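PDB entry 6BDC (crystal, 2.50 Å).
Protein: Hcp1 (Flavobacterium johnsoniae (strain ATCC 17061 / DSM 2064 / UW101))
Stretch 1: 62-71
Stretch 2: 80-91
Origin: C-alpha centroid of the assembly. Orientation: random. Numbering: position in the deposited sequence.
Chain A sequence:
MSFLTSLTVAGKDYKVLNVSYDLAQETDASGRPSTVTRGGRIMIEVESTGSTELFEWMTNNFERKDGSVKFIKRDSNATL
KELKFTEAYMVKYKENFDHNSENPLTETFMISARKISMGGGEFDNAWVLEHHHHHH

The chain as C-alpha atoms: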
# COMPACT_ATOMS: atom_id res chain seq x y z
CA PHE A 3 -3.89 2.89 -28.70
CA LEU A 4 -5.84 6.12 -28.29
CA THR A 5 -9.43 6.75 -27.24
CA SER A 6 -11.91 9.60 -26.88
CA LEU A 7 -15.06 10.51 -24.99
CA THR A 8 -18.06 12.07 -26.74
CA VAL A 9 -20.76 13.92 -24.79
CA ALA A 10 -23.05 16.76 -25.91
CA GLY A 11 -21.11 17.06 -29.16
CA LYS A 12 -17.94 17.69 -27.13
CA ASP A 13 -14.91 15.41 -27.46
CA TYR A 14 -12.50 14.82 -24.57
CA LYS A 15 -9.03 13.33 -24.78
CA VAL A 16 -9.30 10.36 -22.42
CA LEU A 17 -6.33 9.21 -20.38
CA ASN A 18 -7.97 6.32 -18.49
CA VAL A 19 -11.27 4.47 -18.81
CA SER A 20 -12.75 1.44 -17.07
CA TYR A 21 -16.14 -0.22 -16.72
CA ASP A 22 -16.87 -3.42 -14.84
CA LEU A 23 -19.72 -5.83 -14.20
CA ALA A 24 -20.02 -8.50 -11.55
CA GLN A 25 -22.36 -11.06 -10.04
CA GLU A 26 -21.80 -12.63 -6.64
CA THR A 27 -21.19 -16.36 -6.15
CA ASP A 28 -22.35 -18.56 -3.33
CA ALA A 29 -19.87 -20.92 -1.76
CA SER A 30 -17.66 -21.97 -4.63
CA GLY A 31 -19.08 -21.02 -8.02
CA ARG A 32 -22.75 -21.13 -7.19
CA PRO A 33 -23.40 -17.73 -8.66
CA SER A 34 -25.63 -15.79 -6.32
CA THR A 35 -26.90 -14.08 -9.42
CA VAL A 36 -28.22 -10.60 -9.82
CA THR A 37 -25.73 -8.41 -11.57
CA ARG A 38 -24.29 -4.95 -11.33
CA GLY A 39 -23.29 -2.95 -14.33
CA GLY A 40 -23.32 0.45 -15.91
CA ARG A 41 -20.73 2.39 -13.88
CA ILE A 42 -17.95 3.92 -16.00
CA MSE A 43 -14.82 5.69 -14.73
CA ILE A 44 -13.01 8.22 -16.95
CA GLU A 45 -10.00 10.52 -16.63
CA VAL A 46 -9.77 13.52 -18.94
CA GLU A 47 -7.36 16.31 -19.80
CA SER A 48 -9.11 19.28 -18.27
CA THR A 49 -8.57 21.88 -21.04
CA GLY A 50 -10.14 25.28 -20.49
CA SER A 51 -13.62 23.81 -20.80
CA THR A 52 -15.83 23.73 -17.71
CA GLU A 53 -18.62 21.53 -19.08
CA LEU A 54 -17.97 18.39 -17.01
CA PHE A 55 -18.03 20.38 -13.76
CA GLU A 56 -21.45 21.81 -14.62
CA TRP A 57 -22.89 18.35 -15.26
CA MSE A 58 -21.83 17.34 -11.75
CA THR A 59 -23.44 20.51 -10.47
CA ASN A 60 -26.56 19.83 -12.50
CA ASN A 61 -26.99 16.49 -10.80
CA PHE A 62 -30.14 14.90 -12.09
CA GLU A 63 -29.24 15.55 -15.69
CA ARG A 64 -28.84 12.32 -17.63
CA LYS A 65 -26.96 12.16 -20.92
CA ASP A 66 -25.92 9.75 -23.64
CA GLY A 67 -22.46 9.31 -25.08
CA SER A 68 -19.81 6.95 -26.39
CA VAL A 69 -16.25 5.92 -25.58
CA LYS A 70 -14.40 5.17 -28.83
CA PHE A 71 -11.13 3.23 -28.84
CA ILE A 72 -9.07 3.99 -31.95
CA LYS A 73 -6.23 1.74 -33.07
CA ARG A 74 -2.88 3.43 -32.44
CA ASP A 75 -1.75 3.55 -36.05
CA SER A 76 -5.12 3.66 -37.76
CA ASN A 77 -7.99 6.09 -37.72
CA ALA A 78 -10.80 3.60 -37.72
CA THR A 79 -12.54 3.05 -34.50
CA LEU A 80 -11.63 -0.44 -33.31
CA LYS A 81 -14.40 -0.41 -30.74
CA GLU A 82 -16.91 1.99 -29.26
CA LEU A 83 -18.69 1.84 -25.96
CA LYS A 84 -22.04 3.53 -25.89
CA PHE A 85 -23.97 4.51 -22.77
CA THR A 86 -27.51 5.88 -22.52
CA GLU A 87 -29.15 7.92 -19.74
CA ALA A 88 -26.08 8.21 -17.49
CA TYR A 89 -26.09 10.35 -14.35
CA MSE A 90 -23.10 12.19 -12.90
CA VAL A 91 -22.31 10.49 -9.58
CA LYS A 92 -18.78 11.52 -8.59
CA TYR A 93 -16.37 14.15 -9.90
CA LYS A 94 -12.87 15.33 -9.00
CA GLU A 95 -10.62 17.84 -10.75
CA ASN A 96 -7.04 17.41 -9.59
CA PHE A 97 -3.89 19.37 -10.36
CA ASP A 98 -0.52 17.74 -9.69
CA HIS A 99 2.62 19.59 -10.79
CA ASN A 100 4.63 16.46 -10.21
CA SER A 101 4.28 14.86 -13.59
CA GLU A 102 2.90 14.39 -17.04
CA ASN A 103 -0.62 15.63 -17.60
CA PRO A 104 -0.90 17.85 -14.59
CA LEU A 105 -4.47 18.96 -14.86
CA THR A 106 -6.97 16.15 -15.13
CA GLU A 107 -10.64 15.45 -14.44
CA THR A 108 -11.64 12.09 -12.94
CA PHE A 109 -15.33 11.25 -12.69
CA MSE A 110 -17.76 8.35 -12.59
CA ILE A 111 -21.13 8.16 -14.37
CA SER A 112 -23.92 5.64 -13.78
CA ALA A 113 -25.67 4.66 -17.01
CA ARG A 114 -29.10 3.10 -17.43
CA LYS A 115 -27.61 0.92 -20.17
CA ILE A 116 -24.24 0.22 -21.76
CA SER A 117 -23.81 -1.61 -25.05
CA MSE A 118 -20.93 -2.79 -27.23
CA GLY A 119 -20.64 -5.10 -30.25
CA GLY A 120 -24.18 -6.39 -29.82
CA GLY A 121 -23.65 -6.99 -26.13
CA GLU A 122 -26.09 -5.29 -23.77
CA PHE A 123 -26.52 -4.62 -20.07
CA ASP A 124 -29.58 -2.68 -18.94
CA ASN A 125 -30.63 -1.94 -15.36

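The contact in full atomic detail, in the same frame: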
# COMPACT_ATOMS: atom_id res chain seq x y z
N PHE A 62 -29.16 15.81 -11.56
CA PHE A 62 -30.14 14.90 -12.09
C PHE A 62 -30.05 14.76 -13.59
O PHE A 62 -30.68 13.90 -14.18
CB PHE A 62 -31.52 15.35 -11.68
CG PHE A 62 -31.89 14.96 -10.28
CD1 PHE A 62 -31.77 13.65 -9.87
CD2 PHE A 62 -32.36 15.90 -9.39
CE1 PHE A 62 -32.12 13.28 -8.59
CE2 PHE A 62 -32.70 15.54 -8.11
CZ PHE A 62 -32.58 14.23 -7.71
N GLU A 63 -29.32 15.63 -14.23
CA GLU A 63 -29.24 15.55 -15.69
C GLU A 63 -28.64 14.22 -16.12
O GLU A 63 -27.57 13.82 -15.64
CB GLU A 63 -28.41 16.71 -16.24
CG GLU A 63 -28.15 16.65 -17.74
CD GLU A 63 -27.33 17.83 -18.25
OE1 GLU A 63 -26.66 18.49 -17.43
OE2 GLU A 63 -27.36 18.09 -19.47
N ARG A 64 -29.34 13.53 -17.01
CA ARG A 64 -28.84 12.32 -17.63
C ARG A 64 -28.49 12.60 -19.08
O ARG A 64 -29.15 13.40 -19.75
CB ARG A 64 -29.87 11.19 -17.54
CG ARG A 64 -30.76 11.30 -16.33
CD ARG A 64 -31.07 9.94 -15.75
NE ARG A 64 -31.81 10.04 -14.50
CZ ARG A 64 -31.71 9.17 -13.50
NH1 ARG A 64 -30.89 8.14 -13.60
NH2 ARG A 64 -32.43 9.34 -12.40
N LYS A 65 -27.43 11.96 -19.56
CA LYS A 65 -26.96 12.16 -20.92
C LYS A 65 -26.70 10.81 -21.58
O LYS A 65 -26.71 9.76 -20.94
CB LYS A 65 -25.68 13.00 -20.95
CG LYS A 65 -25.80 14.38 -20.35
CD LYS A 65 -24.48 15.12 -20.47
CE LYS A 65 -24.56 16.52 -19.87
NZ LYS A 65 -23.29 17.28 -20.02
N ASP A 66 -26.44 10.87 -22.88
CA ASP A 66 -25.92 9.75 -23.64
C ASP A 66 -24.52 10.10 -24.12
O ASP A 66 -24.11 11.26 -24.11
CB ASP A 66 -26.83 9.39 -24.83
CG ASP A 66 -28.25 9.08 -24.40
OD1 ASP A 66 -28.47 8.87 -23.19
OD2 ASP A 66 -29.13 9.02 -25.28
N GLY A 67 -23.79 9.08 -24.55
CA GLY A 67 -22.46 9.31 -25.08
C GLY A 67 -21.79 7.99 -25.42
O GLY A 67 -22.35 6.91 -25.21
N SER A 68 -20.58 8.11 -25.96
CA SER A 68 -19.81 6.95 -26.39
C SER A 68 -18.34 7.12 -26.05
O SER A 68 -17.80 8.23 -26.09
CB SER A 68 -19.95 6.71 -27.90
OG SER A 68 -19.21 7.68 -28.63
N VAL A 69 -17.70 6.01 -25.71
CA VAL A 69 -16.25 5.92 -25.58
C VAL A 69 -15.74 5.13 -26.77
O VAL A 69 -16.10 3.96 -26.96
CB VAL A 69 -15.84 5.25 -24.26
CG1 VAL A 69 -14.32 5.12 -24.18
CG2 VAL A 69 -16.40 6.03 -23.07
N LYS A 70 -14.89 5.76 -27.58
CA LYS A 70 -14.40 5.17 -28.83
C LYS A 70 -12.91 4.90 -28.71
O LYS A 70 -12.12 5.83 -28.52
CB LYS A 70 -14.68 6.09 -30.02
N PHE A 71 -12.53 3.63 -28.83
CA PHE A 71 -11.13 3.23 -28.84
C PHE A 71 -10.65 3.16 -30.28
O PHE A 71 -11.20 2.40 -31.09
CB PHE A 71 -10.93 1.89 -28.14
CG PHE A 71 -11.60 1.79 -26.80
CD1 PHE A 71 -10.93 2.16 -25.65
CD2 PHE A 71 -12.90 1.33 -26.70
CE1 PHE A 71 -11.54 2.06 -24.42
CE2 PHE A 71 -13.52 1.23 -25.47
CZ PHE A 71 -12.84 1.60 -24.32
N LEU A 80 -11.61 0.99 -33.55
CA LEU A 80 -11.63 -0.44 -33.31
C LEU A 80 -12.86 -0.83 -32.53
O LEU A 80 -13.52 -1.78 -32.88
CB LEU A 80 -10.39 -0.85 -32.52
N LYS A 81 -13.20 -0.10 -31.48
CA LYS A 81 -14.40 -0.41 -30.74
C LYS A 81 -14.97 0.83 -30.08
O LYS A 81 -14.24 1.75 -29.77
CB LYS A 81 -14.12 -1.48 -29.70
N GLU A 82 -16.28 0.84 -29.87
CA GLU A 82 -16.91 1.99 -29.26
C GLU A 82 -17.86 1.55 -28.19
O GLU A 82 -18.70 0.71 -28.42
CB GLU A 82 -17.69 2.76 -30.31
CG GLU A 82 -17.54 4.27 -30.25
CD GLU A 82 -18.50 4.98 -31.18
OE1 GLU A 82 -19.72 4.71 -31.10
OE2 GLU A 82 -18.04 5.81 -31.98
N LEU A 83 -17.78 2.18 -27.02
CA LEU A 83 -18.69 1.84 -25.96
C LEU A 83 -19.71 2.93 -25.85
O LEU A 83 -19.36 4.09 -25.71
CB LEU A 83 -17.95 1.73 -24.64
CG LEU A 83 -18.70 1.00 -23.53
CD1 LEU A 83 -18.16 1.43 -22.18
CD2 LEU A 83 -20.20 1.24 -23.61
N LYS A 84 -20.97 2.55 -25.93
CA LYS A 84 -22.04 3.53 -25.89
C LYS A 84 -22.84 3.37 -24.61
O LYS A 84 -23.17 2.24 -24.21
CB LYS A 84 -22.96 3.39 -27.11
N PHE A 85 -23.14 4.49 -23.96
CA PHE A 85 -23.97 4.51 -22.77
C PHE A 85 -25.14 5.46 -22.98
O PHE A 85 -25.02 6.48 -23.66
CB PHE A 85 -23.18 4.94 -21.52
CG PHE A 85 -22.56 6.31 -21.62
CD1 PHE A 85 -23.26 7.44 -21.23
CD2 PHE A 85 -21.27 6.46 -22.09
CE1 PHE A 85 -22.69 8.70 -21.32
CE2 PHE A 85 -20.69 7.72 -22.18
CZ PHE A 85 -21.40 8.84 -21.79
N THR A 86 -26.28 5.10 -22.39
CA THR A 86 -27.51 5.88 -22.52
C THR A 86 -28.04 6.21 -21.14
O THR A 86 -28.06 5.34 -20.25
CB THR A 86 -28.58 5.14 -23.34
OG1 THR A 86 -29.21 4.14 -22.52
CG2 THR A 86 -27.96 4.48 -24.56
N GLU A 87 -28.47 7.46 -20.96
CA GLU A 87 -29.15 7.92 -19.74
C GLU A 87 -28.26 7.75 -18.51
O GLU A 87 -28.65 7.14 -17.51
CB GLU A 87 -30.49 7.20 -19.57
CG GLU A 87 -31.24 6.97 -20.87
CD GLU A 87 -32.48 7.83 -21.02
OE1 GLU A 87 -33.31 7.53 -21.91
OE2 GLU A 87 -32.63 8.80 -20.25
N ALA A 88 -27.05 8.31 -18.58
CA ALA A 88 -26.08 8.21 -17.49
C ALA A 88 -26.11 9.46 -16.62
O ALA A 88 -26.19 10.58 -17.12
CB ALA A 88 -24.67 8.01 -18.04
N TYR A 89 -26.04 9.25 -15.31
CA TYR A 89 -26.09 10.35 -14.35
C TYR A 89 -24.72 10.57 -13.72
O TYR A 89 -24.02 9.61 -13.39
CB TYR A 89 -27.13 10.06 -13.26
N MSE A 90 -24.34 11.84 -13.57
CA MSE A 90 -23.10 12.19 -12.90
C MSE A 90 -23.19 11.85 -11.41
O MSE A 90 -24.07 12.35 -10.71
CB MSE A 90 -22.78 13.68 -13.09
CG MSE A 90 -21.64 13.96 -14.06
SE MSE A 90 -19.88 13.65 -13.31
CE MSE A 90 -18.82 14.57 -14.67
N VAL A 91 -22.27 11.01 -10.93
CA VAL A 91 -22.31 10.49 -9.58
C VAL A 91 -21.16 11.00 -8.74
O VAL A 91 -21.35 11.40 -7.58
CB VAL A 91 -22.33 8.94 -9.59
CG1 VAL A 91 -22.18 8.39 -8.18
CG2 VAL A 91 -23.64 8.45 -10.20

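The two stretches form an antiparallel β-ladder, built mainly from backbone hydrogen bonds and broken by one β-bulge where the second stretch turns a corner. The strand 64-71 runs at 164° to the strand 81-86, close to ideal antiparallel, but at 114° to the strand that follows the corner at Glu-87. Together the stretches bury 842 Å² of surface, counting both sides.

The regular part of the ladder alternates hydrogen-bonded and non-hydrogen-bonded pairs. At its far end Phe-71 N donates to Lys-81 O (2.7 Å), and Lys-81 N returns a longer bond to Phe-71 O (3.2 Å). Two residues along, the bonds tighten: Val-69 N lies 2.5 Å from Leu-83 O, and Leu-83 N only 2.4 Å from Val-69 O, a very short separation at 2.50 Å resolution. The next pair is more ordinary, with Gly-67 N to Phe-85 O at 3.0 Å and Phe-85 N to Gly-67 O at 2.8 Å. Between these rungs, Ser-68 faces Lys-84 and Lys-70 faces Glu-82, each with CA atoms 4.1 Å apart. Here the backbones approach through CA-H...O contacts, among them Ser-68 CA to Leu-83 O (3.0 Å) and Glu-82 CA to Val-69 O (3.1 Å).

Beyond Gly-67 the register shifts by one, so that Lys-65 pairs with Ala-88. Lys-65 N donates to Ala-88 O (3.1 Å) and Ala-88 N to Lys-65 O (2.8 Å), continuing the ladder past the bulge. Glu-87, with positive phi and psi (60/54), occupies the corner. Its amide is held by a side chain: Glu-87 N donates to Asp-66 OD1 at 2.6 Å. Although the CA-to-CB bond of Asp-66 points sideways, its m rotamer brings the carboxylate to the turning backbone, where OD1 also lies 3.2 Å from Thr-86 CA. Asp-66 thus ties the corner to the strand beside it.

Gly-67 and Phe-85 make the most distinctive packing. With chi1 at 60° (p), the Phe-85 ring swings back over the neighbouring strand, placing Gly-67 CA 3.8 Å from the ring centroid and 24° off its normal, a CH-pi contact over the face. The absence of a side chain at Gly-67 makes room for this: an ideal CB there would lie 2.6 Å from Phe-85 CZ, a clash. The ring also has Lys-65 O near its edge, 4.2 Å from Phe-85 CD1.

Val-69, Leu-83 and Phe-71 are buried and point to the same side of the sheet as Phe-85. Val-69 and Leu-83 meet directly, CB to CB, at 4.1 Å, whereas Phe-71 CD2 lies 4.3 Å from Lys-81 CB. On the opposite side, Lys-70 CB lies 3.4 Å from Glu-82 CG, and Ser-68 OG is 3.8 Å from Glu-82 CD. The side chains of Lys-70, Leu-80, Lys-81, Lys-84 and Tyr-89 are modelled only to CB, so their outer contacts cannot be assessed.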